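Local coordinates for protein tRNA (guanine-N(1)-)-methyltransferase (Corynebacterium diphtheriae, PDB 7KFF) that probably transfers a methyl group from S-adenosylmethionine to N1 of guanine 37 in tRNA, and is bound here to the product S-adenosylhomocysteine, at residues A[261-264]-A[265-268]; A[130-133]-A[134-137]; A[37-40]-A[41-44]; A[147-150]-A[151-154]; A[176-179]-A[180-183]. One frame throughout, in Å; residues are numbered along the deposited sequence.

Contact 1 (A[261-264]-A[265-268]); sequences KIER and WRRE
R264 reaches along helix 259-277 to E268, one turn further on, and R266 reaches back to I262 and E263. Here the chain is alpha-helical, with i to i+4 bonds: W265 N to K261 O, R266 N to I262 O, R267 N to E263 O and E268 N to R264 O. R264 carries the most contact. With chi1 at 179°, its CG leaves beside the carbonyl carbon, and a bend at chi2 turns the chain along the helix surface. R264 NE then lies 3.4 Å from E268 OE2, a weak hydrogen bond within a salt bridge. The carboxylate oxygen sits at the guanidinium edge, but the two planes are almost perpendicular, 86° apart. A water bridges the same pair, accepting from R264 NH2 at 2.9 Å and donating to E268 OE2 at 2.6 Å. The stronger partner of R264 is D291 on helix 289-299, which pairs with NH1 and also holds R267 NH2. R266 lies alongside I262, both pointing the same way. Its guanidinium shows one face to I262 CG2, which is 3.6 Å from NH1. At the edge of the same group, in its plane, is E263 OE1. G70 and G71 of the second subunit take weak hydrogen bonds from R266 NH1. The salt-bridge hydrogen bond to E263 is weak as well: R266 NE to E263 OE1 is 3.4 Å, though the N-H...O angle is 165°.

Contact 2 (A[130-133]-A[134-137]); sequences VAEA and DKPL
K135 runs back along the turn that precedes it and ends on E132. Its CB rests 3.4 Å from E132 O. CG is 3.7 Å from A131 O and also touches V130 CG1. CD passes the carboxylate of E132. CE comes to 3.3 Å from E132 OE2 and lies near V130 O on another side. K135 NZ closes a short salt bridge with E132 OE2 at 2.6 Å. The ammonium approaches on the syn side of that oxygen, 22° out of the carboxylate plane. The lysine is extended beyond CG, whereas E132 folds at chi2 (-56°) to bring its acid back to meet it. K135 NZ also bonds to K181 O, tying this turn to the chain after helix 174-180. The backbone here makes a short 3-10 turn, which leads into strand 137-141 of the parallel sheet. D134 N bonds to A131 O at 3.0 Å and K135 N to E132 O at 3.0 Å. Both donors stand well above the carbonyl planes, not on a lone pair, as is usual for i to i+3 bonds. K135 N has a second, weak bond to A131 O. At the start of the turn V130 crosses D134, with CG1 3.5 Å from D134 CB. The valine chi1 of 179° directs this methyl at the aspartate. A131 CB meets the other end of that side chain, 3.7 Å from D134 OD2.

Contact 3 (A[37-40]-A[41-44]); sequences LGKA and IEKD
K39 folds twice to meet E42: after a chi2 of 33° and a chi3 of -96°, its ammonium lies beside the glutamate. E42 is extended beyond CG, and the two side chains run side by side in the same direction. NZ of K39 is 3.4 Å from E42 OE1, so the hydrogen bond of this salt bridge is a weak one. These residues lie in the last turns of helix 35-42, which joins strands 17-23 and 46-52 in a beta-alpha-beta unit. I41 N bonds to L37 O at 3.0 Å, and E42 N to G38 O at 3.2 Å. The pattern then tightens. K43 N bonds to A40 O at 3.1 Å, its donor above the carbonyl plane, and keeps a weak bond to K39 O. A Schellman motif ends the helix. D44, with positive phi, is its C-prime residue; L45 N reaches back to A40 O, and D44 N bonds to I41 O at 3.0 Å. I41 lays CG1 beside L37 O and packs on L46 and V48 of the next strand. L37, buried, packs on A207 and V211 of helix 200-211 and touches I197 of the second subunit. The methyl of A40 touches L46 and V217. The chain of K43 runs close by the carbonyl O of K39, and NZ goes on to G216 O. In that passage K43 CG comes to 3.4 Å from K39 O.

Contact 4 (A[147-150]-A[151-154]); sequences PFTQ and EDAR
A capping box starts helix 150-156, straight after the short strand 146-147. T149 is the N-cap. Its OG1 accepts from D152 N at 3.0 Å, with a nearly straight N-H...O angle of 165°. In return T149 N donates to D152 OD2 at 3.0 Å, meeting the oxygen from above the carboxylate plane. The threonine hydroxyl lies between its own backbone N and carbonyl carbon (chi1 67°), which is where it can face the amide of D152. D152 OD2 is also held by R187 in a salt bridge. The shared oxygen thus ties the start of the helix to strand 185-190, and the arginine probably stabilises the charged carboxylate. Regular helix bonds follow, from A153 N to T149 O and from R154 N to Q150 O.

F148 slides past D152 in the opposite direction, its ring only 13° from the carboxylate plane. Its CD1 is 3.8 Å from D152 CB, and its CZ is 4.0 Å from A153 CB. The ring also packs on I206 and A209 of helix 200-211 and meets Y194 of the second subunit, so the start of this helix in the SPOUT fold borders the dimer interface. Q150 crosses R154 at about a right angle. Its CG is 3.5 Å from R154 NH1, and its carbonyl O lies over one face of the guanidinium. A water accepts from Q150 NE2 and R154 NH1. Q150 OE1 takes a hydrogen bond from V195 N of the second subunit.

Contact 5 (A[176-179]-A[180-183]); sequences VIED and AKKT
E178 and K181 lie side by side and point the same way, but their chains differ in shape. K181 is extended beyond CG, while E178 bends at chi2 (-53°) to bring its acid round to the ammonium. K181 NZ bonds to E178 OE1 at 2.7 Å in a salt bridge. It comes in on the syn side, 24° out of the carboxylate plane. D179 behaves differently. A chi1 of 178° places its carboxylate between two basic residues: OD2 forms a salt bridge with R246 of the second subunit, and OD1 faces the extended chain of K182. K182 NZ is 4.0 Å from D179 OD1, too far for a salt bridge. Two waters span the gap. Each donates to D179 OD1, at 2.7 and 2.6 Å, and each takes a weak bond from K182 NZ. A third water gives a bond to D179 O and is hydrogen-bonded to T183 OG1. A180 tucks its methyl 3.2 Å from V176 O. In the backbone, A180 N still reaches V176 O, but K181 N bonds to E178 O and K182 N to D179 O. Successive i to i+3 bonds thus carry the chain from helix 174-180 towards strand 185-190 of the parallel sheet.

How the contacts relate
Along the chain the order is contact 3, contact 2, contact 4, contact 5 and contact 1. Contacts 2 to 5 all adjoin strands of the six-stranded parallel sheet: contact 3 comes between strands 17-23 and 46-52 along the chain, contact 2 leads into 137-141, contact 4 follows 146-147 and contact 5 precedes 185-190. Contacts 2 and 5 have centres 12 Å apart and touch. Contact 4 is nearest the middle of the chain, its centre about 22 Å from those of contacts 3 and 5. Contact 1 stands apart on helix 259-277, about 50 Å from contact 5 between centres. Contacts 1, 3, 4 and 5 each touch the second subunit, so widely separated parts of the chain build one dimer.

Contact 1 (A[261-264]-A[265-268])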
loop_
_atom_site.group_PDB
_atom_site.type_symbol
_atom_site.label_atom_id
_atom_site.label_comp_id
_atom_site.label_asym_id
_atom_site.label_seq_id
_atom_site.Cartn_x
_atom_site.Cartn_y
_atom_site.Cartn_z
ATOM N N LYS A 261 -31.532 -7.862 15.352
ATOM C CA LYS A 261 -31.474 -8.477 14.029
ATOM C C LYS A 261 -30.481 -7.750 13.129
ATOM O O LYS A 261 -29.812 -8.371 12.297
ATOM C CB LYS A 261 -32.844 -8.455 13.362
ATOM C CG LYS A 261 -33.894 -9.308 14.043
ATOM C CD LYS A 261 -35.209 -9.185 13.287
ATOM C CE LYS A 261 -35.582 -10.484 12.600
ATOM N NZ LYS A 261 -35.993 -11.517 13.595
ATOM N N ILE A 262 -30.399 -6.427 13.252
ATOM C CA ILE A 262 -29.433 -5.682 12.452
ATOM C C ILE A 262 -28.021 -6.096 12.828
ATOM O O ILE A 262 -27.162 -6.285 11.961
ATOM C CB ILE A 262 -29.655 -4.166 12.601
ATOM C CG1 ILE A 262 -30.961 -3.772 11.907
ATOM C CG2 ILE A 262 -28.457 -3.400 12.045
ATOM C CD1 ILE A 262 -31.493 -2.418 12.326
ATOM N N GLU A 263 -27.760 -6.257 14.127
ATOM C CA GLU A 263 -26.420 -6.642 14.556
ATOM C C GLU A 263 -26.072 -8.044 14.070
ATOM O O GLU A 263 -24.935 -8.293 13.648
ATOM C CB GLU A 263 -26.300 -6.531 16.074
ATOM C CG GLU A 263 -24.885 -6.203 16.549
ATOM C CD GLU A 263 -24.258 -5.027 15.795
ATOM O OE1 GLU A 263 -24.982 -4.058 15.479
ATOM O OE2 GLU A 263 -23.048 -5.092 15.490
ATOM N N ARG A 264 -27.036 -8.969 14.089
ATOM C CA ARG A 264 -26.761 -10.301 13.558
ATOM C C ARG A 264 -26.501 -10.249 12.058
ATOM O O ARG A 264 -25.598 -10.928 11.555
ATOM C CB ARG A 264 -27.913 -11.260 13.861
ATOM C CG ARG A 264 -27.697 -12.671 13.302
ATOM C CD ARG A 264 -26.436 -13.328 13.878
ATOM N NE ARG A 264 -26.011 -14.491 13.103
ATOM C CZ ARG A 264 -24.856 -15.126 13.281
ATOM N NH1 ARG A 264 -24.007 -14.712 14.209
ATOM N NH2 ARG A 264 -24.554 -16.166 12.519
ATOM N N TRP A 265 -27.281 -9.447 11.326
ATOM C CA TRP A 265 -27.054 -9.282 9.895
ATOM C C TRP A 265 -25.646 -8.779 9.627
ATOM O O TRP A 265 -24.966 -9.269 8.723
ATOM C CB TRP A 265 -28.103 -8.331 9.304
ATOM C CG TRP A 265 -27.888 -8.011 7.835
ATOM C CD1 TRP A 265 -28.400 -8.681 6.760
ATOM C CD2 TRP A 265 -27.106 -6.939 7.302
ATOM N NE1 TRP A 265 -27.979 -8.097 5.589
ATOM C CE2 TRP A 265 -27.189 -7.020 5.896
ATOM C CE3 TRP A 265 -26.350 -5.916 7.876
ATOM C CZ2 TRP A 265 -26.537 -6.123 5.056
ATOM C CZ3 TRP A 265 -25.700 -5.018 7.033
ATOM C CH2 TRP A 265 -25.795 -5.136 5.644
ATOM N N ARG A 266 -25.182 -7.807 10.413
ATOM C CA ARG A 266 -23.844 -7.274 10.195
ATOM C C ARG A 266 -22.795 -8.362 10.392
ATOM O O ARG A 266 -21.836 -8.456 9.627
ATOM C CB ARG A 266 -23.560 -6.105 11.138
ATOM C CG ARG A 266 -24.408 -4.849 10.943
ATOM C CD ARG A 266 -23.688 -3.665 11.565
ATOM N NE ARG A 266 -24.524 -2.758 12.349
ATOM C CZ ARG A 266 -25.146 -1.685 11.863
ATOM N NH1 ARG A 266 -25.861 -0.918 12.671
ATOM N NH2 ARG A 266 -25.072 -1.386 10.572
ATOM N N ARG A 267 -22.979 -9.212 11.403
ATOM C CA ARG A 267 -22.040 -10.308 11.631
ATOM C C ARG A 267 -22.068 -11.302 10.474
ATOM O O ARG A 267 -21.016 -11.713 9.968
ATOM C CB ARG A 267 -22.366 -11.001 12.946
ATOM C CG ARG A 267 -21.537 -12.222 13.233
ATOM C CD ARG A 267 -20.265 -11.853 13.908
ATOM N NE ARG A 267 -19.459 -13.027 14.227
ATOM C CZ ARG A 267 -18.189 -12.957 14.594
ATOM N NH1 ARG A 267 -17.598 -11.775 14.695
ATOM N NH2 ARG A 267 -17.515 -14.065 14.845
ATOM N N GLU A 268 -23.266 -11.695 10.038
ATOM C CA GLU A 268 -23.369 -12.596 8.893
ATOM C C GLU A 268 -22.658 -12.026 7.673
ATOM O O GLU A 268 -21.915 -12.731 6.982
ATOM C CB GLU A 268 -24.834 -12.876 8.576
ATOM C CG GLU A 268 -25.536 -13.708 9.643
ATOM C CD GLU A 268 -27.042 -13.840 9.396
ATOM O OE1 GLU A 268 -27.581 -13.144 8.501
ATOM O OE2 GLU A 268 -27.684 -14.626 10.102
HETATM O O HOH W 1 -26.976 -16.932 11.135
#

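Contact 2 (A[130-133]-A[134-137])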
loop_
_atom_site.group_PDB
_atom_site.type_symbol
_atom_site.label_atom_id
_atom_site.label_comp_id
_atom_site.label_asym_id
_atom_site.label_seq_id
_atom_site.Cartn_x
_atom_site.Cartn_y
_atom_site.Cartn_z
ATOM N N VAL A 130 22.618 5.583 23.942
ATOM C CA VAL A 130 21.182 5.790 24.077
ATOM C C VAL A 130 20.485 4.443 24.258
ATOM O O VAL A 130 20.799 3.476 23.561
ATOM C CB VAL A 130 20.607 6.550 22.862
ATOM C CG1 VAL A 130 19.100 6.733 23.008
ATOM C CG2 VAL A 130 21.300 7.898 22.691
ATOM N N ALA A 131 19.544 4.378 25.198
ATOM C CA ALA A 131 18.731 3.180 25.352
ATOM C C ALA A 131 17.852 3.005 24.121
ATOM O O ALA A 131 17.445 3.980 23.484
ATOM C CB ALA A 131 17.843 3.295 26.587
ATOM N N GLU A 132 17.552 1.746 23.788
ATOM C CA GLU A 132 16.799 1.475 22.568
ATOM C C GLU A 132 15.499 2.266 22.544
ATOM O O GLU A 132 15.137 2.867 21.525
ATOM C CB GLU A 132 16.479 -0.017 22.445
ATOM C CG GLU A 132 17.616 -0.879 21.992
ATOM C CD GLU A 132 18.189 -0.424 20.674
ATOM O OE1 GLU A 132 17.464 -0.465 19.648
ATOM O OE2 GLU A 132 19.361 -0.004 20.679
ATOM N N ALA A 133 14.772 2.264 23.664
ATOM C CA ALA A 133 13.448 2.874 23.673
ATOM C C ALA A 133 13.512 4.365 23.385
ATOM O O ALA A 133 12.538 4.940 22.887
ATOM C CB ALA A 133 12.769 2.632 25.023
ATOM N N ASP A 134 14.645 5.000 23.682
ATOM C CA ASP A 134 14.825 6.426 23.461
ATOM C C ASP A 134 15.276 6.759 22.049
ATOM O O ASP A 134 15.294 7.938 21.686
ATOM C CB ASP A 134 15.869 6.965 24.445
ATOM C CG ASP A 134 15.393 6.919 25.878
ATOM O OD1 ASP A 134 14.213 7.252 26.111
ATOM O OD2 ASP A 134 16.193 6.550 26.768
ATOM N N LYS A 135 15.659 5.774 21.261
ATOM C CA LYS A 135 16.018 6.054 19.886
ATOM C C LYS A 135 14.757 6.301 19.065
ATOM O O LYS A 135 13.719 5.698 19.321
ATOM C CB LYS A 135 16.753 4.860 19.291
ATOM C CG LYS A 135 18.105 4.569 19.919
ATOM C CD LYS A 135 18.758 3.349 19.294
ATOM C CE LYS A 135 20.138 3.108 19.884
ATOM N NZ LYS A 135 20.735 1.836 19.394
ATOM N N PRO A 136 14.829 7.158 18.057
ATOM C CA PRO A 136 13.700 7.301 17.131
ATOM C C PRO A 136 13.529 6.043 16.304
ATOM O O PRO A 136 14.432 5.216 16.188
ATOM C CB PRO A 136 14.100 8.488 16.249
ATOM C CG PRO A 136 15.574 8.594 16.404
ATOM C CD PRO A 136 15.953 8.051 17.721
ATOM N N LEU A 137 12.355 5.912 15.706
ATOM C CA LEU A 137 12.041 4.785 14.841
ATOM C C LEU A 137 12.380 5.152 13.401
ATOM O O LEU A 137 11.957 6.207 12.917
ATOM C CB LEU A 137 10.551 4.451 14.930
ATOM C CG LEU A 137 10.039 3.290 14.077
ATOM C CD1 LEU A 137 10.665 1.974 14.503
ATOM C CD2 LEU A 137 8.523 3.199 14.160
#

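Contact 3 (A[37-40]-A[41-44])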
loop_
_atom_site.group_PDB
_atom_site.type_symbol
_atom_site.label_atom_id
_atom_site.label_comp_id
_atom_site.label_asym_id
_atom_site.label_seq_id
_atom_site.Cartn_x
_atom_site.Cartn_y
_atom_site.Cartn_z
ATOM N N LEU A 37 -4.636 14.210 7.093
ATOM C CA LEU A 37 -3.343 14.521 7.700
ATOM C C LEU A 37 -3.082 16.022 7.708
ATOM O O LEU A 37 -2.501 16.546 8.661
ATOM C CB LEU A 37 -2.201 13.748 7.040
ATOM C CG LEU A 37 -1.920 12.374 7.670
ATOM C CD1 LEU A 37 -3.076 11.438 7.574
ATOM C CD2 LEU A 37 -0.671 11.770 7.040
ATOM N N GLY A 38 -3.522 16.738 6.676
ATOM C CA GLY A 38 -3.430 18.192 6.718
ATOM C C GLY A 38 -4.222 18.780 7.876
ATOM O O GLY A 38 -3.754 19.700 8.563
ATOM N N LYS A 39 -5.399 18.199 8.153
ATOM C CA LYS A 39 -6.204 18.629 9.292
ATOM C C LYS A 39 -5.486 18.320 10.595
ATOM O O LYS A 39 -5.526 19.110 11.545
ATOM C CB LYS A 39 -7.544 17.894 9.300
ATOM C CG LYS A 39 -8.678 18.458 8.473
ATOM C CD LYS A 39 -8.215 19.138 7.225
ATOM C CE LYS A 39 -8.100 20.630 7.462
ATOM N NZ LYS A 39 -7.079 21.277 6.583
ATOM N N ALA A 40 -4.812 17.165 10.653
ATOM C CA ALA A 40 -4.063 16.796 11.850
ATOM C C ALA A 40 -2.967 17.808 12.143
ATOM O O ALA A 40 -2.731 18.152 13.306
ATOM C CB ALA A 40 -3.466 15.402 11.685
ATOM N N ILE A 41 -2.265 18.264 11.108
ATOM C CA ILE A 41 -1.275 19.320 11.286
ATOM C C ILE A 41 -1.918 20.564 11.888
ATOM O O ILE A 41 -1.378 21.171 12.818
ATOM C CB ILE A 41 -0.579 19.623 9.950
ATOM C CG1 ILE A 41 0.240 18.421 9.489
ATOM C CG2 ILE A 41 0.297 20.866 10.060
ATOM C CD1 ILE A 41 0.765 18.550 8.080
ATOM N N GLU A 42 -3.096 20.944 11.391
ATOM C CA GLU A 42 -3.773 22.138 11.895
ATOM C C GLU A 42 -4.345 21.963 13.297
ATOM O O GLU A 42 -4.748 22.967 13.902
ATOM C CB GLU A 42 -4.809 22.606 10.868
ATOM C CG GLU A 42 -4.105 23.005 9.566
ATOM C CD GLU A 42 -4.948 23.684 8.518
ATOM O OE1 GLU A 42 -6.174 23.840 8.679
ATOM O OE2 GLU A 42 -4.341 24.078 7.492
ATOM N N LYS A 43 -4.364 20.745 13.833
ATOM C CA LYS A 43 -4.721 20.475 15.218
ATOM C C LYS A 43 -3.488 20.303 16.099
ATOM O O LYS A 43 -3.624 19.943 17.274
ATOM C CB LYS A 43 -5.593 19.219 15.313
ATOM C CG LYS A 43 -6.951 19.354 14.638
ATOM C CD LYS A 43 -7.722 18.029 14.655
ATOM C CE LYS A 43 -8.954 18.084 13.754
ATOM N NZ LYS A 43 -9.356 16.724 13.267
ATOM N N ASP A 44 -2.290 20.564 15.567
ATOM C CA ASP A 44 -1.038 20.352 16.291
ATOM C C ASP A 44 -0.856 18.898 16.731
ATOM O O ASP A 44 -0.202 18.622 17.739
ATOM C CB ASP A 44 -0.891 21.282 17.502
ATOM C CG ASP A 44 -0.294 22.635 17.156
ATOM O OD1 ASP A 44 0.461 22.752 16.155
ATOM O OD2 ASP A 44 -0.558 23.575 17.921
#

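Contact 4 (A[147-150]-A[151-154])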
loop_
_atom_site.group_PDB
_atom_site.type_symbol
_atom_site.label_atom_id
_atom_site.label_comp_id
_atom_site.label_asym_id
_atom_site.label_seq_id
_atom_site.Cartn_x
_atom_site.Cartn_y
_atom_site.Cartn_z
ATOM N N PRO A 147 5.946 -7.765 6.681
ATOM C CA PRO A 147 4.714 -7.089 6.260
ATOM C C PRO A 147 4.201 -6.078 7.264
ATOM O O PRO A 147 4.177 -6.332 8.466
ATOM C CB PRO A 147 3.711 -8.238 6.115
ATOM C CG PRO A 147 4.552 -9.432 5.848
ATOM C CD PRO A 147 5.801 -9.234 6.643
ATOM N N PHE A 148 3.746 -4.938 6.742
ATOM C CA PHE A 148 3.007 -3.968 7.541
ATOM C C PHE A 148 1.669 -4.566 7.963
ATOM O O PHE A 148 0.905 -5.072 7.127
ATOM C CB PHE A 148 2.763 -2.717 6.680
ATOM C CG PHE A 148 2.108 -1.563 7.402
ATOM C CD1 PHE A 148 2.514 -1.179 8.678
ATOM C CD2 PHE A 148 1.085 -0.847 6.789
ATOM C CE1 PHE A 148 1.928 -0.121 9.315
ATOM C CE2 PHE A 148 0.495 0.214 7.443
ATOM C CZ PHE A 148 0.908 0.571 8.688
ATOM N N THR A 149 1.368 -4.478 9.257
ATOM C CA THR A 149 0.139 -5.020 9.816
ATOM C C THR A 149 -0.573 -3.935 10.613
ATOM O O THR A 149 -0.005 -2.902 10.977
ATOM C CB THR A 149 0.411 -6.206 10.758
ATOM O OG1 THR A 149 1.092 -5.703 11.910
ATOM C CG2 THR A 149 1.198 -7.316 10.081
ATOM N N GLN A 150 -1.838 -4.191 10.909
ATOM C CA GLN A 150 -2.583 -3.265 11.753
ATOM C C GLN A 150 -1.976 -3.186 13.149
ATOM O O GLN A 150 -2.046 -2.139 13.800
ATOM C CB GLN A 150 -4.064 -3.631 11.805
ATOM C CG GLN A 150 -4.942 -2.560 12.416
ATOM C CD GLN A 150 -4.958 -1.267 11.626
ATOM O OE1 GLN A 150 -4.674 -1.252 10.421
ATOM N NE2 GLN A 150 -5.236 -0.161 12.309
ATOM N N GLU A 151 -1.392 -4.279 13.633
ATOM C CA GLU A 151 -0.687 -4.227 14.908
ATOM C C GLU A 151 0.492 -3.261 14.846
ATOM O O GLU A 151 0.733 -2.508 15.798
ATOM C CB GLU A 151 -0.205 -5.626 15.280
ATOM C CG GLU A 151 0.440 -5.742 16.646
ATOM C CD GLU A 151 0.669 -7.186 17.055
ATOM O OE1 GLU A 151 1.568 -7.832 16.480
ATOM O OE2 GLU A 151 -0.061 -7.676 17.942
ATOM N N ASP A 152 1.249 -3.279 13.744
ATOM C CA ASP A 152 2.306 -2.286 13.564
ATOM C C ASP A 152 1.727 -0.878 13.630
ATOM O O ASP A 152 2.300 0.014 14.263
ATOM C CB ASP A 152 2.978 -2.419 12.192
ATOM C CG ASP A 152 3.849 -3.640 12.025
ATOM O OD1 ASP A 152 4.466 -4.114 12.993
ATOM O OD2 ASP A 152 3.916 -4.097 10.858
ATOM N N ALA A 153 0.584 -0.656 12.962
ATOM C CA ALA A 153 0.001 0.680 12.953
ATOM C C ALA A 153 -0.330 1.133 14.368
ATOM O O ALA A 153 -0.052 2.274 14.754
ATOM C CB ALA A 153 -1.235 0.714 12.056
ATOM N N ARG A 154 -0.899 0.236 15.172
ATOM C CA ARG A 154 -1.204 0.581 16.559
ATOM C C ARG A 154 0.069 0.894 17.323
ATOM O O ARG A 154 0.139 1.887 18.042
ATOM C CB ARG A 154 -1.974 -0.548 17.255
ATOM C CG ARG A 154 -3.390 -0.725 16.751
ATOM C CD ARG A 154 -4.226 -1.573 17.675
ATOM N NE ARG A 154 -3.830 -2.979 17.705
ATOM C CZ ARG A 154 -4.214 -3.885 16.803
ATOM N NH1 ARG A 154 -4.993 -3.528 15.794
ATOM N NH2 ARG A 154 -3.790 -5.134 16.906
HETATM O O HOH W 2 2.230 -7.681 13.461
HETATM O O HOH W 3 -6.245 -0.803 15.090
#

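Contact 5 (A[176-179]-A[180-183])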
loop_
_atom_site.group_PDB
_atom_site.type_symbol
_atom_site.label_atom_id
_atom_site.label_comp_id
_atom_site.label_asym_id
_atom_site.label_seq_id
_atom_site.Cartn_x
_atom_site.Cartn_y
_atom_site.Cartn_z
ATOM N N VAL A 176 23.688 0.695 5.196
ATOM C CA VAL A 176 23.030 1.867 5.754
ATOM C C VAL A 176 22.073 1.443 6.848
ATOM O O VAL A 176 21.995 2.079 7.909
ATOM C CB VAL A 176 22.277 2.633 4.650
ATOM C CG1 VAL A 176 21.410 3.705 5.269
ATOM C CG2 VAL A 176 23.261 3.202 3.634
ATOM N N ILE A 177 21.294 0.389 6.568
ATOM C CA ILE A 177 20.293 -0.131 7.492
ATOM C C ILE A 177 20.964 -0.666 8.743
ATOM O O ILE A 177 20.513 -0.397 9.857
ATOM C CB ILE A 177 19.451 -1.210 6.794
ATOM C CG1 ILE A 177 18.457 -0.618 5.804
ATOM C CG2 ILE A 177 18.631 -2.004 7.822
ATOM C CD1 ILE A 177 19.038 0.055 4.645
ATOM N N GLU A 178 22.065 -1.409 8.584
ATOM C CA GLU A 178 22.736 -1.949 9.760
ATOM C C GLU A 178 23.371 -0.842 10.591
ATOM O O GLU A 178 23.226 -0.812 11.818
ATOM C CB GLU A 178 23.801 -2.966 9.327
ATOM C CG GLU A 178 23.263 -4.121 8.480
ATOM C CD GLU A 178 22.073 -4.853 9.104
ATOM O OE1 GLU A 178 21.974 -4.919 10.356
ATOM O OE2 GLU A 178 21.243 -5.388 8.319
ATOM N N ASP A 179 24.093 0.073 9.936
ATOM C CA ASP A 179 24.714 1.176 10.658
ATOM C C ASP A 179 23.679 2.053 11.357
ATOM O O ASP A 179 23.952 2.590 12.442
ATOM C CB ASP A 179 25.536 2.014 9.691
ATOM C CG ASP A 179 26.167 3.198 10.352
ATOM O OD1 ASP A 179 27.194 3.010 11.034
ATOM O OD2 ASP A 179 25.672 4.324 10.159
ATOM N N ALA A 180 22.492 2.209 10.758
ATOM C CA ALA A 180 21.463 3.058 11.341
ATOM C C ALA A 180 21.010 2.553 12.699
ATOM O O ALA A 180 20.479 3.336 13.491
ATOM C CB ALA A 180 20.268 3.157 10.394
ATOM N N LYS A 181 21.212 1.265 12.991
ATOM C CA LYS A 181 20.804 0.710 14.275
ATOM C C LYS A 181 21.539 1.352 15.446
ATOM O O LYS A 181 21.051 1.293 16.578
ATOM C CB LYS A 181 20.962 -0.804 14.299
ATOM C CG LYS A 181 20.064 -1.499 13.308
ATOM C CD LYS A 181 20.333 -2.989 13.199
ATOM C CE LYS A 181 19.449 -3.578 12.117
ATOM N NZ LYS A 181 19.733 -5.024 11.906
ATOM N N LYS A 182 22.682 1.983 15.200
ATOM C CA LYS A 182 23.360 2.690 16.282
ATOM C C LYS A 182 22.555 3.887 16.762
ATOM O O LYS A 182 22.687 4.293 17.923
ATOM C CB LYS A 182 24.741 3.163 15.818
ATOM C CG LYS A 182 25.720 2.040 15.565
ATOM C CD LYS A 182 27.037 2.595 15.030
ATOM C CE LYS A 182 28.099 1.517 14.912
ATOM N NZ LYS A 182 29.357 2.072 14.318
ATOM N N THR A 183 21.727 4.459 15.892
ATOM C CA THR A 183 21.008 5.697 16.149
ATOM C C THR A 183 19.509 5.513 16.259
ATOM O O THR A 183 18.842 6.297 16.938
ATOM C CB THR A 183 21.293 6.684 15.006
ATOM O OG1 THR A 183 22.711 6.885 14.922
ATOM C CG2 THR A 183 20.608 8.015 15.224
HETATM O O HOH W 4 23.848 5.414 12.893
HETATM O O HOH W 5 28.683 0.823 11.379
HETATM O O HOH W 6 28.308 4.819 12.617
#